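Local coordinates for protein benzoylformate Decarboxylase (Polynucleobacter necessarius, PDB 4K9Q) that binds thiamine diphosphate and magnesium and probably decarboxylates benzoylformate, as a member of the thiamine diphosphate-dependent enzyme family, at residues A[192-197]-A[324-329]. Residues are numbered along the deposited sequence; the frame is centred on the assembly and turned at random.
Sequences QRITAS and KLIDQR
In the central Rossmann-like domain, away from the cofactor site, the guanidinium of Arg329 meets the C-terminal end of helix 184-196 and Ser197, the first residue beyond it. Helix 184-196 packs on the parallel sheet of that domain, and residues 324-329 follow the later helix 315-323. Carbonyl oxygens in the last turn of a helix lack the regular i+4 amide partners, and a long, positively charged arginine suits such a place. The chain of Arg329 is extended from CG to NE (chi2 -171°, chi3 170°), which gives the reach to the helix end. Its NH2 donates to Ser197 O at 2.7 Å, with the oxygen at the guanidinium edge and close to its plane, and its NH1 adds a weak bond to the same oxygen, 3.2 Å away. NH2 also lies 2.9 Å from Ile194 O, at an angle too poor for a hydrogen bond, yet the positive charge probably still favours the carbonyl ends gathered around it. Beside this polar cluster the contact is apolar: CD1 of Ile326 lies 3.7 Å from CG2 of Ile194, and the two branched side chains cross at about a right angle. Both are buried, where branched apolar bulk is suited, and both meet Leu224 of helix 214-224; Ile194 also rests on Leu266 and Val268 of strand 266-270 and thus bridges Ile326 and the sheet. Thr195, at the exposed border, turns its hydroxyl back to Ala191 O within its own helix. Serine suits position 197 because its short side chain can fold back on the helix: Ile194 O, which already accepts from Ser197 N, also takes a hydrogen bond from Ser197 OG at 2.7 Å.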
loop_
_atom_site.group_PDB
_atom_site.type_symbol
_atom_site.label_atom_id
_atom_site.label_comp_id
_atom_site.label_asym_id
_atom_site.label_seq_id
_atom_site.Cartn_x
_atom_site.Cartn_y
_atom_site.Cartn_z
ATOM N N GLN A 192 -19.363 0.534 -38.179
ATOM C CA GLN A 192 -19.026 1.298 -39.378
ATOM C C GLN A 192 -17.625 0.947 -39.880
ATOM O O GLN A 192 -17.414 0.759 -41.082
ATOM C CB GLN A 192 -19.129 2.798 -39.113
ATOM C CG GLN A 192 -20.552 3.301 -38.928
ATOM C CD GLN A 192 -20.610 4.746 -38.447
ATOM O OE1 GLN A 192 -19.581 5.391 -38.238
ATOM N NE2 GLN A 192 -21.824 5.258 -38.270
ATOM N N ARG A 193 -16.664 0.869 -38.961
ATOM C CA ARG A 193 -15.293 0.503 -39.328
ATOM C C ARG A 193 -15.275 -0.880 -39.952
ATOM O O ARG A 193 -14.641 -1.104 -40.983
ATOM C CB ARG A 193 -14.367 0.539 -38.108
ATOM C CG ARG A 193 -14.163 1.925 -37.526
ATOM C CD ARG A 193 -12.988 2.628 -38.172
ATOM N NE ARG A 193 -11.720 1.959 -37.879
ATOM C CZ ARG A 193 -11.046 2.105 -36.741
ATOM N NH1 ARG A 193 -11.522 2.892 -35.782
ATOM N NH2 ARG A 193 -9.901 1.457 -36.555
ATOM N N ILE A 194 -15.979 -1.816 -39.324
ATOM C CA ILE A 194 -15.984 -3.194 -39.802
ATOM C C ILE A 194 -16.617 -3.295 -41.191
ATOM O O ILE A 194 -16.078 -3.943 -42.087
ATOM C CB ILE A 194 -16.713 -4.128 -38.818
ATOM C CG1 ILE A 194 -15.918 -4.220 -37.512
ATOM C CG2 ILE A 194 -16.898 -5.503 -39.431
ATOM C CD1 ILE A 194 -16.675 -4.896 -36.383
ATOM N N THR A 195 -17.754 -2.631 -41.362
ATOM C CA THR A 195 -18.475 -2.652 -42.630
ATOM C C THR A 195 -17.626 -2.081 -43.763
ATOM O O THR A 195 -17.662 -2.578 -44.890
ATOM C CB THR A 195 -19.811 -1.877 -42.515
ATOM O OG1 THR A 195 -20.679 -2.573 -41.612
ATOM C CG2 THR A 195 -20.489 -1.768 -43.866
ATOM N N ALA A 196 -16.844 -1.051 -43.456
ATOM C CA ALA A 196 -16.009 -0.391 -44.463
ATOM C C ALA A 196 -14.719 -1.142 -44.795
ATOM O O ALA A 196 -14.104 -0.895 -45.838
ATOM C CB ALA A 196 -15.681 1.017 -44.025
ATOM N N SER A 197 -14.297 -2.042 -43.912
ATOM C CA SER A 197 -13.039 -2.758 -44.111
ATOM C C SER A 197 -13.112 -3.741 -45.276
ATOM O O SER A 197 -14.173 -4.291 -45.568
ATOM C CB SER A 197 -12.628 -3.491 -42.827
ATOM O OG SER A 197 -13.468 -4.604 -42.589
ATOM N N LYS A 324 -26.319 -6.881 -35.055
ATOM C CA LYS A 324 -27.461 -6.120 -35.566
ATOM C C LYS A 324 -27.081 -5.098 -36.637
ATOM O O LYS A 324 -27.919 -4.706 -37.451
ATOM C CB LYS A 324 -28.173 -5.391 -34.426
ATOM C CG LYS A 324 -28.798 -6.310 -33.399
ATOM C CD LYS A 324 -29.375 -5.530 -32.231
ATOM C CE LYS A 324 -30.029 -6.479 -31.243
ATOM N NZ LYS A 324 -30.569 -5.776 -30.048
ATOM N N LEU A 325 -25.826 -4.662 -36.637
ATOM C CA LEU A 325 -25.419 -3.529 -37.471
ATOM C C LEU A 325 -24.506 -3.896 -38.634
ATOM O O LEU A 325 -24.079 -3.021 -39.384
ATOM C CB LEU A 325 -24.726 -2.466 -36.617
ATOM C CG LEU A 325 -25.522 -1.910 -35.440
ATOM C CD1 LEU A 325 -24.724 -0.820 -34.722
ATOM C CD2 LEU A 325 -26.872 -1.378 -35.915
ATOM N N ILE A 326 -24.194 -5.179 -38.778
ATOM C CA ILE A 326 -23.265 -5.616 -39.811
ATOM C C ILE A 326 -23.958 -6.517 -40.825
ATOM O O ILE A 326 -24.706 -7.418 -40.454
ATOM C CB ILE A 326 -22.060 -6.348 -39.185
ATOM C CG1 ILE A 326 -21.217 -5.362 -38.375
ATOM C CG2 ILE A 326 -21.213 -7.000 -40.254
ATOM C CD1 ILE A 326 -20.094 -6.017 -37.615
ATOM N N ASP A 327 -23.704 -6.268 -42.108
ATOM C CA ASP A 327 -24.313 -7.064 -43.172
ATOM C C ASP A 327 -23.497 -8.306 -43.517
ATOM O O ASP A 327 -22.268 -8.304 -43.425
ATOM C CB ASP A 327 -24.518 -6.218 -44.431
ATOM C CG ASP A 327 -25.683 -5.253 -44.306
ATOM O OD1 ASP A 327 -26.697 -5.618 -43.668
ATOM O OD2 ASP A 327 -25.582 -4.130 -44.847
ATOM N N GLN A 328 -24.198 -9.358 -43.923
ATOM C CA GLN A 328 -23.562 -10.591 -44.366
ATOM C C GLN A 328 -22.600 -10.368 -45.528
ATOM O O GLN A 328 -22.927 -9.677 -46.489
ATOM C CB GLN A 328 -24.623 -11.601 -44.785
ATOM C CG GLN A 328 -24.042 -12.900 -45.299
ATOM C CD GLN A 328 -23.365 -13.703 -44.205
ATOM O OE1 GLN A 328 -23.981 -14.036 -43.189
ATOM N NE2 GLN A 328 -22.091 -14.016 -44.408
ATOM N N ARG A 329 -21.414 -10.959 -45.442
ATOM C CA ARG A 329 -20.468 -10.937 -46.560
ATOM C C ARG A 329 -20.416 -12.276 -47.287
ATOM O O ARG A 329 -20.754 -13.313 -46.718
ATOM C CB ARG A 329 -19.073 -10.579 -46.074
ATOM C CG ARG A 329 -18.991 -9.244 -45.395
ATOM C CD ARG A 329 -17.555 -8.872 -45.152
ATOM N NE ARG A 329 -17.436 -7.489 -44.718
ATOM C CZ ARG A 329 -16.370 -6.731 -44.945
ATOM N NH1 ARG A 329 -15.332 -7.225 -45.604
ATOM N NH2 ARG A 329 -16.348 -5.477 -44.513
#